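Local coordinates for protein metallo-carboxypeptidase (PDB 4A38) that probably acts as a zinc-dependent carboxypeptidase of the M14 family, cutting residues from the C-terminal end of peptide chains, at residues A[241-246]-A[330-335]; A[237-242]-A[251-256]; A[301-306]-A[343-348]. All coordinates share one frame; numbering follows the deposited sequence.

How the contacts relate
From the N terminus, the loop at 237-242 opens contact 2, which closes eight residues later where 251-256 begins helix 252-264. Contact 1 sets out from the same loop, sharing R241 and A242, but closes a far longer excursion, about 84 residues, on the start of helix 332-340. Within that excursion, helix 294-310 opens contact 3, which closes past the end of contact 1 on strand 343-350; contacts 1 and 3 therefore cross, while contacts 2 and 3 follow in series. C333, between them, packs against A344, F345 and T346. Contacts 1 and 2 hold the ligand-binding loop to two helices, and contact 3 packs helix 294-310 on the far side of strand 343-350, whose E348 reaches the ligand.

Contact 1: A[241-246]-A[330-335]; sequences RAWLEP and ALACNF. With BZS (L-benzylsuccinic acid), chain D.
W243 lays its five-membered ring over the methyl group of A332, whose CB sits 3.5 Å from the ring centroid in a CH-pi contact nearly square to the ring. Alanine suits the place because so small a side chain lets the indole settle close to the first turn of helix 332-340. F335 meets the same tryptophan twice: its CD2 lies at the indole edge, 3.9 Å from W243 CE3, and the face of its own ring is turned to the W243 backbone, with W243 O 3.3 Å from F335 CE1. Having CG anti to the backbone N (chi1 177°) sets the F335 ring with one face on W243 O and its edge at L244, where L244 CD1 is 3.8 Å from F335 CD1. The backbones are joined by W243 N donating to A330 O at 3.1 Å. Beside this bond, A330 CB rests on R241 O.

R241 leads from this packing to the ligand. R241 NH1 gives a nearly straight bond to O4 of benzylsuccinate (3.0 Å), and R241 NH2 another to O3 of the same carboxylate (3.2 Å), so the guanidinium end holds both oxygens edge-on while L331 CD1 lies over one of its faces. R231 also bonds to the ligand, so two arginines gather at it.

Farther out, Q179 OE1 accepts from W243 NE1 and sets the indole's rotation; separately, Q258 NE2 bonds to the backbone atom W243 O and ties the loop to helix 252-264. The chemistry implies a carboxylate pocket: paired N-H donors and nearby positive charge would favour an ionised carboxylate, consistent with recognition of a peptide's C terminus, while the aromatic packing next to it holds the arginine-bearing loop on helix 332-340.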
loop_
_atom_site.group_PDB
_atom_site.type_symbol
_atom_site.label_atom_id
_atom_site.label_comp_id
_atom_site.label_asym_id
_atom_site.label_seq_id
_atom_site.Cartn_x
_atom_site.Cartn_y
_atom_site.Cartn_z
ATOM N N ARG A 241 3.265 -1.916 -14.300
ATOM C CA ARG A 241 3.002 -2.245 -15.689
ATOM C C ARG A 241 4.340 -2.072 -16.409
ATOM O O ARG A 241 4.419 -2.181 -17.630
ATOM C CB ARG A 241 1.966 -1.285 -16.301
ATOM C CG ARG A 241 0.534 -1.474 -15.821
ATOM C CD ARG A 241 -0.043 -2.831 -16.225
ATOM N NE ARG A 241 -1.422 -2.970 -15.766
ATOM C CZ ARG A 241 -1.786 -3.137 -14.497
ATOM N NH1 ARG A 241 -0.875 -3.195 -13.533
ATOM N NH2 ARG A 241 -3.069 -3.238 -14.187
ATOM N N ALA A 242 5.391 -1.805 -15.643
ATOM C CA ALA A 242 6.717 -1.573 -16.208
ATOM C C ALA A 242 7.751 -2.656 -15.935
ATOM O O ALA A 242 8.931 -2.474 -16.252
ATOM C CB ALA A 242 7.251 -0.239 -15.707
ATOM N N TRP A 243 7.327 -3.782 -15.369
ATOM C CA TRP A 243 8.274 -4.840 -15.041
ATOM C C TRP A 243 8.817 -5.616 -16.238
ATOM O O TRP A 243 9.921 -6.139 -16.183
ATOM C CB TRP A 243 7.671 -5.778 -13.980
ATOM C CG TRP A 243 7.506 -5.053 -12.657
ATOM C CD1 TRP A 243 6.644 -4.020 -12.391
ATOM C CD2 TRP A 243 8.354 -5.163 -11.502
ATOM N NE1 TRP A 243 6.920 -3.471 -11.158
ATOM C CE2 TRP A 243 7.961 -4.153 -10.592
ATOM C CE3 TRP A 243 9.412 -6.015 -11.152
ATOM C CZ2 TRP A 243 8.589 -3.967 -9.356
ATOM C CZ3 TRP A 243 10.042 -5.824 -9.910
ATOM C CH2 TRP A 243 9.623 -4.807 -9.034
ATOM N N LEU A 244 8.070 -5.671 -17.329
ATOM C CA LEU A 244 8.565 -6.392 -18.490
ATOM C C LEU A 244 9.577 -5.519 -19.217
ATOM O O LEU A 244 10.604 -6.014 -19.686
ATOM C CB LEU A 244 7.418 -6.757 -19.427
ATOM C CG LEU A 244 7.699 -8.007 -20.256
ATOM C CD1 LEU A 244 8.018 -9.193 -19.332
ATOM C CD2 LEU A 244 6.493 -8.303 -21.125
ATOM N N GLU A 245 9.287 -4.219 -19.298
ATOM C CA GLU A 245 10.185 -3.277 -19.953
ATOM C C GLU A 245 10.487 -2.058 -19.096
ATOM O O GLU A 245 9.967 -0.962 -19.340
ATOM C CB GLU A 245 9.609 -2.822 -21.289
ATOM C CG GLU A 245 9.493 -3.941 -22.314
ATOM C CD GLU A 245 9.098 -3.421 -23.678
ATOM O OE1 GLU A 245 9.960 -2.806 -24.350
ATOM O OE2 GLU A 245 7.925 -3.615 -24.069
ATOM N N PRO A 246 11.330 -2.237 -18.066
ATOM C CA PRO A 246 11.686 -1.120 -17.186
ATOM C C PRO A 246 12.513 -0.060 -17.901
ATOM O O PRO A 246 13.298 -0.361 -18.804
ATOM C CB PRO A 246 12.458 -1.793 -16.044
ATOM C CG PRO A 246 13.000 -3.050 -16.677
ATOM C CD PRO A 246 11.859 -3.511 -17.549
ATOM N N ALA A 330 3.842 -7.865 -17.237
ATOM C CA ALA A 330 4.299 -6.493 -17.035
ATOM C C ALA A 330 4.077 -6.166 -15.561
ATOM O O ALA A 330 4.494 -5.109 -15.080
ATOM C CB ALA A 330 3.503 -5.539 -17.914
ATOM N N LEU A 331 3.393 -7.091 -14.879
ATOM C CA LEU A 331 3.083 -7.018 -13.447
ATOM C C LEU A 331 4.245 -7.555 -12.614
ATOM O O LEU A 331 4.868 -8.556 -12.972
ATOM C CB LEU A 331 1.845 -7.856 -13.120
ATOM C CG LEU A 331 0.510 -7.348 -13.651
ATOM C CD1 LEU A 331 0.645 -6.817 -15.080
ATOM C CD2 LEU A 331 -0.441 -8.461 -13.537
ATOM N N ALA A 332 4.527 -6.892 -11.495
ATOM C CA ALA A 332 5.622 -7.312 -10.621
ATOM C C ALA A 332 5.508 -8.763 -10.160
ATOM O O ALA A 332 6.439 -9.550 -10.306
ATOM C CB ALA A 332 5.696 -6.399 -9.400
ATOM N N CYS A 333 4.367 -9.093 -9.568
ATOM C CA CYS A 333 4.107 -10.441 -9.048
ATOM C C CYS A 333 4.440 -11.533 -10.060
ATOM O O CYS A 333 5.237 -12.424 -9.784
ATOM C CB CYS A 333 2.641 -10.573 -8.629
ATOM S SG CYS A 333 2.309 -12.103 -7.716
ATOM N N ASN A 334 3.818 -11.457 -11.229
ATOM C CA ASN A 334 4.047 -12.427 -12.298
ATOM C C ASN A 334 5.478 -12.375 -12.837
ATOM O O ASN A 334 6.113 -13.405 -13.036
ATOM C CB ASN A 334 3.062 -12.177 -13.449
ATOM C CG ASN A 334 1.597 -12.303 -13.011
ATOM O OD1 ASN A 334 1.151 -13.370 -12.582
ATOM N ND2 ASN A 334 0.854 -11.206 -13.107
ATOM N N PHE A 335 5.991 -11.174 -13.067
ATOM C CA PHE A 335 7.332 -11.046 -13.605
ATOM C C PHE A 335 8.403 -11.637 -12.699
ATOM O O PHE A 335 9.246 -12.409 -13.149
ATOM C CB PHE A 335 7.659 -9.581 -13.903
ATOM C CG PHE A 335 9.066 -9.375 -14.398
ATOM C CD1 PHE A 335 9.370 -9.526 -15.747
ATOM C CD2 PHE A 335 10.092 -9.085 -13.511
ATOM C CE1 PHE A 335 10.678 -9.394 -16.207
ATOM C CE2 PHE A 335 11.401 -8.948 -13.957
ATOM C CZ PHE A 335 11.695 -9.104 -15.312
HETATM C C1 BZS D . -3.763 -2.793 -7.643
HETATM C C2 BZS D . -4.059 -4.094 -8.395
HETATM C CA BZS D . -2.797 -4.551 -9.125
HETATM C C BZS D . -2.545 -3.656 -10.340
HETATM C CB BZS D . -2.922 -6.002 -9.585
HETATM O O1 BZS D . -3.648 -2.846 -6.401
HETATM O O2 BZS D . -3.617 -1.762 -8.331
HETATM O O3 BZS D . -3.521 -3.387 -11.070
HETATM O O4 BZS D . -1.375 -3.261 -10.533
#

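Contact 2: A[237-242]-A[251-256]; sequences QDLNRA and SPEVWF. With BZS (L-benzylsuccinic acid), chain D.
L239 meets V254 where the loop reaches helix 252-264, the two side chains running alongside each other and pointing opposite ways. L239 has CG anti to its carbonyl carbon (chi1 -70°) and CD1 extended beyond it, which carries the two methyls to different neighbours: CD2 touches V254 CG2 at 3.8 Å, and CD1 rests on E253 CB at 3.8 Å. A branched leucine thus lets one methyl touch each of two successive helix residues. V254 spreads its own methyls as well: V254 CG2 lies 3.5 Å from L239 O, and CG1 comes near A242 O. The bend in the E253 chain at chi2 (84°) folds its carboxylate back, bringing OE1 to 3.8 Å from L239 CD2; that oxygen is bonded to N233. At the N-cap position, S251 sets its CB against L239 CD2, while its OG accepts from S247 N rather than capping the helix; A242, short enough to fit, meets it with its methyl.

On the ligand side the loop is shaped by polar side chains. D238 OD1 accepts from N240 N at 3.0 Å, which closes an Asx turn, and is also bonded to the zinc ligand H180, while OD2 pairs with R231. N240 then points ND2 at O4 of benzylsuccinate (2.9 Å), its OD1 accepting from A332 N. N240 O takes a further bond from R241 NH1 (2.8 Å), which steadies the guanidinium beside the asparagine.

The asparagine-arginine pair belongs to the carboxylate pocket, and the aspartate behind the zinc-bound histidine to the adjoining metal site, as in M14 metallocarboxypeptidases.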
loop_
_atom_site.group_PDB
_atom_site.type_symbol
_atom_site.label_atom_id
_atom_site.label_comp_id
_atom_site.label_asym_id
_atom_site.label_seq_id
_atom_site.Cartn_x
_atom_site.Cartn_y
_atom_site.Cartn_z
ATOM N N GLN A 237 3.944 7.086 -15.523
ATOM C CA GLN A 237 3.992 5.651 -15.755
ATOM C C GLN A 237 3.486 4.850 -14.571
ATOM O O GLN A 237 3.858 5.111 -13.416
ATOM C CB GLN A 237 5.426 5.215 -16.044
ATOM C CG GLN A 237 5.631 3.695 -16.085
ATOM C CD GLN A 237 4.984 3.051 -17.304
ATOM O OE1 GLN A 237 4.967 3.638 -18.389
ATOM N NE2 GLN A 237 4.466 1.835 -17.136
ATOM N N ASP A 238 2.634 3.868 -14.860
ATOM C CA ASP A 238 2.105 2.976 -13.832
ATOM C C ASP A 238 3.265 2.002 -13.594
ATOM O O ASP A 238 3.597 1.195 -14.467
ATOM C CB ASP A 238 0.879 2.229 -14.377
ATOM C CG ASP A 238 0.260 1.271 -13.362
ATOM O OD1 ASP A 238 0.976 0.753 -12.473
ATOM O OD2 ASP A 238 -0.951 1.020 -13.472
ATOM N N LEU A 239 3.876 2.075 -12.418
ATOM C CA LEU A 239 5.013 1.231 -12.106
ATOM C C LEU A 239 4.739 -0.266 -12.150
ATOM O O LEU A 239 5.633 -1.047 -12.453
ATOM C CB LEU A 239 5.598 1.624 -10.745
ATOM C CG LEU A 239 6.310 2.983 -10.682
ATOM C CD1 LEU A 239 6.913 3.182 -9.298
ATOM C CD2 LEU A 239 7.399 3.056 -11.767
ATOM N N ASN A 240 3.506 -0.673 -11.872
ATOM C CA ASN A 240 3.194 -2.085 -11.903
ATOM C C ASN A 240 2.733 -2.566 -13.270
ATOM O O ASN A 240 1.922 -3.492 -13.386
ATOM C CB ASN A 240 2.158 -2.439 -10.839
ATOM C CG ASN A 240 2.305 -3.868 -10.374
ATOM O OD1 ASN A 240 3.393 -4.437 -10.434
ATOM N ND2 ASN A 240 1.227 -4.447 -9.896
ATOM N N ARG A 241 3.265 -1.916 -14.300
ATOM C CA ARG A 241 3.002 -2.245 -15.689
ATOM C C ARG A 241 4.340 -2.072 -16.409
ATOM O O ARG A 241 4.419 -2.181 -17.630
ATOM C CB ARG A 241 1.966 -1.285 -16.301
ATOM C CG ARG A 241 0.534 -1.474 -15.821
ATOM C CD ARG A 241 -0.043 -2.831 -16.225
ATOM N NE ARG A 241 -1.422 -2.970 -15.766
ATOM C CZ ARG A 241 -1.786 -3.137 -14.497
ATOM N NH1 ARG A 241 -0.875 -3.195 -13.533
ATOM N NH2 ARG A 241 -3.069 -3.238 -14.187
ATOM N N ALA A 242 5.391 -1.805 -15.643
ATOM C CA ALA A 242 6.717 -1.573 -16.208
ATOM C C ALA A 242 7.751 -2.656 -15.935
ATOM O O ALA A 242 8.931 -2.474 -16.252
ATOM C CB ALA A 242 7.251 -0.239 -15.707
ATOM N N SER A 251 10.832 4.761 -15.650
ATOM C CA SER A 251 10.457 4.012 -14.460
ATOM C C SER A 251 11.701 3.639 -13.665
ATOM O O SER A 251 11.954 2.464 -13.399
ATOM C CB SER A 251 9.680 2.764 -14.865
ATOM O OG SER A 251 10.405 2.041 -15.845
ATOM N N PRO A 252 12.489 4.646 -13.260
ATOM C CA PRO A 252 13.706 4.350 -12.495
ATOM C C PRO A 252 13.464 3.554 -11.217
ATOM O O PRO A 252 14.313 2.759 -10.808
ATOM C CB PRO A 252 14.301 5.737 -12.235
ATOM C CG PRO A 252 13.089 6.628 -12.200
ATOM C CD PRO A 252 12.254 6.097 -13.347
ATOM N N GLU A 253 12.306 3.748 -10.593
ATOM C CA GLU A 253 12.003 3.029 -9.367
ATOM C C GLU A 253 12.021 1.508 -9.574
ATOM O O GLU A 253 12.575 0.762 -8.755
ATOM C CB GLU A 253 10.652 3.483 -8.814
ATOM C CG GLU A 253 10.579 4.981 -8.504
ATOM C CD GLU A 253 10.237 5.846 -9.711
ATOM O OE1 GLU A 253 10.256 5.345 -10.852
ATOM O OE2 GLU A 253 9.955 7.046 -9.508
ATOM N N VAL A 254 11.432 1.053 -10.678
ATOM C CA VAL A 254 11.378 -0.380 -10.986
ATOM C C VAL A 254 12.711 -0.888 -11.521
ATOM O O VAL A 254 13.151 -1.984 -11.176
ATOM C CB VAL A 254 10.239 -0.679 -11.993
ATOM C CG1 VAL A 254 10.313 -2.133 -12.495
ATOM C CG2 VAL A 254 8.898 -0.459 -11.298
ATOM N N TRP A 255 13.361 -0.067 -12.341
ATOM C CA TRP A 255 14.659 -0.397 -12.923
ATOM C C TRP A 255 15.670 -0.709 -11.817
ATOM O O TRP A 255 16.377 -1.715 -11.872
ATOM C CB TRP A 255 15.135 0.779 -13.783
ATOM C CG TRP A 255 16.438 0.553 -14.433
ATOM C CD1 TRP A 255 17.656 0.870 -13.934
ATOM C CD2 TRP A 255 16.668 -0.098 -15.687
ATOM N NE1 TRP A 255 18.642 0.458 -14.793
ATOM C CE2 TRP A 255 18.064 -0.142 -15.881
ATOM C CE3 TRP A 255 15.832 -0.652 -16.666
ATOM C CZ2 TRP A 255 18.650 -0.718 -17.016
ATOM C CZ3 TRP A 255 16.413 -1.227 -17.800
ATOM C CH2 TRP A 255 17.810 -1.253 -17.960
ATOM N N PHE A 256 15.718 0.149 -10.804
ATOM C CA PHE A 256 16.611 -0.034 -9.659
ATOM C C PHE A 256 16.380 -1.388 -8.990
ATOM O O PHE A 256 17.307 -2.180 -8.834
ATOM C CB PHE A 256 16.371 1.093 -8.639
ATOM C CG PHE A 256 16.930 0.812 -7.263
ATOM C CD1 PHE A 256 18.300 0.689 -7.060
ATOM C CD2 PHE A 256 16.078 0.686 -6.164
ATOM C CE1 PHE A 256 18.807 0.446 -5.786
ATOM C CE2 PHE A 256 16.577 0.445 -4.889
ATOM C CZ PHE A 256 17.941 0.324 -4.699
HETATM C C1 BZS D . -3.763 -2.793 -7.643
HETATM C C2 BZS D . -4.059 -4.094 -8.395
HETATM C CA BZS D . -2.797 -4.551 -9.125
HETATM C C BZS D . -2.545 -3.656 -10.340
HETATM C CB BZS D . -2.922 -6.002 -9.585
HETATM O O1 BZS D . -3.648 -2.846 -6.401
HETATM O O2 BZS D . -3.617 -1.762 -8.331
HETATM O O3 BZS D . -3.521 -3.387 -11.070
HETATM O O4 BZS D . -1.375 -3.261 -10.533
#

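Contact 3: A[301-306]-A[343-348]; sequences QRFREE and LAFTIE. With BZS (L-benzylsuccinic acid), chain D.
Helix segment 301-306 lies over strand 343-348, bringing F303 onto F345, with the axes 10.3 Å apart and their directions 51° from each other. The two phenyl rings have centroids 4.8 Å apart and planes inclined by 32°, an inclined, off-centre pair. F345 CE2 comes to 3.3 Å from F303 CD1, and F345 CD2 lies over the rim of the F303 face. Having CG anti to the backbone N, F303 directs its ring to the sheet. Its neighbours there are L343, whose CD2 meets F303 CB at 4.2 Å, and I347, whose CD1 lies 4.3 Å from F303 CE1; such bulky apolar residues suit a buried strand face.

R304 meets the CE1-CZ edge of F345, away from the CE2-CD2 side that F303 touches. Its chain is extended from CG to NE, and the guanidinium presents a face to the edge of the phenyl ring, with R304 NH2 3.3 Å from F345 CE1 and the two planes 79° apart. The aliphatic part packs too, CG against F345 CZ, and the charged end is held by A283 O, on the neighbouring strand 282-284. Away from the sheet, R302 forms a salt-bridge network with E305 and E306, gripping E306 OE2 with both NH1 and NH2.

The strand's other residues serve the opposite face. E348, the predicted proton donor/acceptor, has OE2 3.1 Å from O1 of benzylsuccinate. A helix packed on one side of a central mixed sheet, whose strand carries a likely catalytic glutamate toward the zinc site, is characteristic of the alpha/beta fold of zinc carboxypeptidases.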
loop_
_atom_site.group_PDB
_atom_site.type_symbol
_atom_site.label_atom_id
_atom_site.label_comp_id
_atom_site.label_asym_id
_atom_site.label_seq_id
_atom_site.Cartn_x
_atom_site.Cartn_y
_atom_site.Cartn_z
ATOM N N GLN A 301 -0.838 -22.420 -1.950
ATOM C CA GLN A 301 -1.889 -22.987 -1.104
ATOM C C GLN A 301 -1.416 -22.973 0.340
ATOM O O GLN A 301 -2.177 -22.670 1.249
ATOM C CB GLN A 301 -2.185 -24.424 -1.529
ATOM C CG GLN A 301 -3.407 -25.058 -0.891
ATOM C CD GLN A 301 -3.214 -25.391 0.571
ATOM O OE1 GLN A 301 -2.102 -25.692 1.009
ATOM N NE2 GLN A 301 -4.304 -25.367 1.336
ATOM N N ARG A 302 -0.151 -23.314 0.546
ATOM C CA ARG A 302 0.403 -23.326 1.888
ATOM C C ARG A 302 0.366 -21.918 2.472
ATOM O O ARG A 302 -0.164 -21.703 3.559
ATOM C CB ARG A 302 1.842 -23.831 1.857
ATOM C CG ARG A 302 1.997 -25.313 1.554
ATOM C CD ARG A 302 1.628 -26.186 2.738
ATOM N NE ARG A 302 2.411 -25.853 3.928
ATOM C CZ ARG A 302 1.875 -25.430 5.072
ATOM N NH1 ARG A 302 0.559 -25.295 5.180
ATOM N NH2 ARG A 302 2.657 -25.117 6.099
ATOM N N PHE A 303 0.921 -20.959 1.736
ATOM C CA PHE A 303 0.976 -19.578 2.199
ATOM C C PHE A 303 -0.370 -19.030 2.671
ATOM O O PHE A 303 -0.462 -18.484 3.770
ATOM C CB PHE A 303 1.526 -18.664 1.102
ATOM C CG PHE A 303 1.584 -17.209 1.498
ATOM C CD1 PHE A 303 0.488 -16.374 1.292
ATOM C CD2 PHE A 303 2.720 -16.684 2.111
ATOM C CE1 PHE A 303 0.522 -15.034 1.692
ATOM C CE2 PHE A 303 2.766 -15.351 2.512
ATOM C CZ PHE A 303 1.663 -14.523 2.303
ATOM N N ARG A 304 -1.401 -19.173 1.839
ATOM C CA ARG A 304 -2.736 -18.655 2.158
ATOM C C ARG A 304 -3.340 -19.373 3.361
ATOM O O ARG A 304 -4.032 -18.778 4.191
ATOM C CB ARG A 304 -3.678 -18.798 0.949
ATOM C CG ARG A 304 -3.332 -17.949 -0.291
ATOM C CD ARG A 304 -4.577 -17.790 -1.187
ATOM N NE ARG A 304 -4.358 -17.023 -2.422
ATOM C CZ ARG A 304 -4.003 -17.558 -3.592
ATOM N NH1 ARG A 304 -3.829 -18.866 -3.709
ATOM N NH2 ARG A 304 -3.825 -16.785 -4.651
ATOM N N GLU A 305 -3.063 -20.666 3.438
ATOM C CA GLU A 305 -3.555 -21.504 4.516
ATOM C C GLU A 305 -2.959 -21.041 5.840
ATOM O O GLU A 305 -3.679 -20.859 6.827
ATOM C CB GLU A 305 -3.173 -22.953 4.212
ATOM C CG GLU A 305 -3.524 -23.969 5.265
ATOM C CD GLU A 305 -3.290 -25.383 4.758
ATOM O OE1 GLU A 305 -2.134 -25.714 4.397
ATOM O OE2 GLU A 305 -4.272 -26.157 4.716
ATOM N N GLU A 306 -1.646 -20.825 5.853
ATOM C CA GLU A 306 -0.969 -20.383 7.062
ATOM C C GLU A 306 -1.344 -18.954 7.451
ATOM O O GLU A 306 -1.574 -18.681 8.622
ATOM C CB GLU A 306 0.546 -20.512 6.904
ATOM C CG GLU A 306 1.063 -21.952 6.764
ATOM C CD GLU A 306 0.804 -22.821 8.002
ATOM O OE1 GLU A 306 0.582 -22.263 9.094
ATOM O OE2 GLU A 306 0.844 -24.062 7.880
ATOM N N LEU A 343 7.889 -18.267 -5.065
ATOM C CA LEU A 343 6.548 -17.974 -4.583
ATOM C C LEU A 343 6.402 -16.448 -4.661
ATOM O O LEU A 343 7.295 -15.705 -4.226
ATOM C CB LEU A 343 6.395 -18.467 -3.134
ATOM C CG LEU A 343 5.086 -18.159 -2.405
ATOM C CD1 LEU A 343 3.893 -18.689 -3.211
ATOM C CD2 LEU A 343 5.102 -18.804 -1.017
ATOM N N ALA A 344 5.301 -15.977 -5.229
ATOM C CA ALA A 344 5.076 -14.540 -5.357
ATOM C C ALA A 344 3.587 -14.209 -5.265
ATOM O O ALA A 344 2.747 -14.898 -5.848
ATOM C CB ALA A 344 5.651 -14.042 -6.685
ATOM N N PHE A 345 3.274 -13.150 -4.522
ATOM C CA PHE A 345 1.904 -12.701 -4.316
ATOM C C PHE A 345 1.806 -11.194 -4.336
ATOM O O PHE A 345 2.786 -10.491 -4.063
ATOM C CB PHE A 345 1.401 -13.100 -2.927
ATOM C CG PHE A 345 0.849 -14.473 -2.838
ATOM C CD1 PHE A 345 -0.394 -14.775 -3.395
ATOM C CD2 PHE A 345 1.540 -15.461 -2.145
ATOM C CE1 PHE A 345 -0.943 -16.039 -3.251
ATOM C CE2 PHE A 345 1.001 -16.733 -1.996
ATOM C CZ PHE A 345 -0.242 -17.022 -2.546
ATOM N N THR A 346 0.577 -10.709 -4.745
ATOM C CA THR A 346 0.277 -9.289 -4.654
ATOM C C THR A 346 -0.673 -9.305 -3.457
ATOM O O THR A 346 -1.703 -9.981 -3.482
ATOM C CB THR A 346 -0.447 -8.731 -5.897
ATOM O OG1 THR A 346 0.369 -8.893 -7.060
ATOM C CG2 THR A 346 -0.731 -7.292 -5.710
ATOM N N ILE A 347 -0.287 -8.594 -2.306
ATOM C CA ILE A 347 -1.138 -8.548 -1.130
ATOM C C ILE A 347 -2.057 -7.346 -1.252
ATOM O O ILE A 347 -1.617 -6.239 -1.564
ATOM C CB ILE A 347 -0.292 -8.452 0.160
ATOM C CG1 ILE A 347 0.623 -9.675 0.277
ATOM C CG2 ILE A 347 -1.196 -8.348 1.381
ATOM C CD1 ILE A 347 -0.120 -10.988 0.346
ATOM N N GLU A 348 -3.340 -7.566 -1.010
ATOM C CA GLU A 348 -4.308 -6.491 -1.120
ATOM C C GLU A 348 -5.037 -6.175 0.171
ATOM O O GLU A 348 -5.660 -7.044 0.772
ATOM C CB GLU A 348 -5.340 -6.828 -2.197
ATOM C CG GLU A 348 -4.783 -7.014 -3.593
ATOM C CD GLU A 348 -4.600 -5.716 -4.316
ATOM O OE1 GLU A 348 -4.861 -4.649 -3.716
ATOM O OE2 GLU A 348 -4.198 -5.763 -5.491
HETATM C C1 BZS D . -3.763 -2.793 -7.643
HETATM C C2 BZS D . -4.059 -4.094 -8.395
HETATM C CA BZS D . -2.797 -4.551 -9.125
HETATM C C BZS D . -2.545 -3.656 -10.340
HETATM C CB BZS D . -2.922 -6.002 -9.585
HETATM O O1 BZS D . -3.648 -2.846 -6.401
HETATM O O2 BZS D . -3.617 -1.762 -8.331
HETATM O O3 BZS D . -3.521 -3.387 -11.070
HETATM O O4 BZS D . -1.375 -3.261 -10.533
#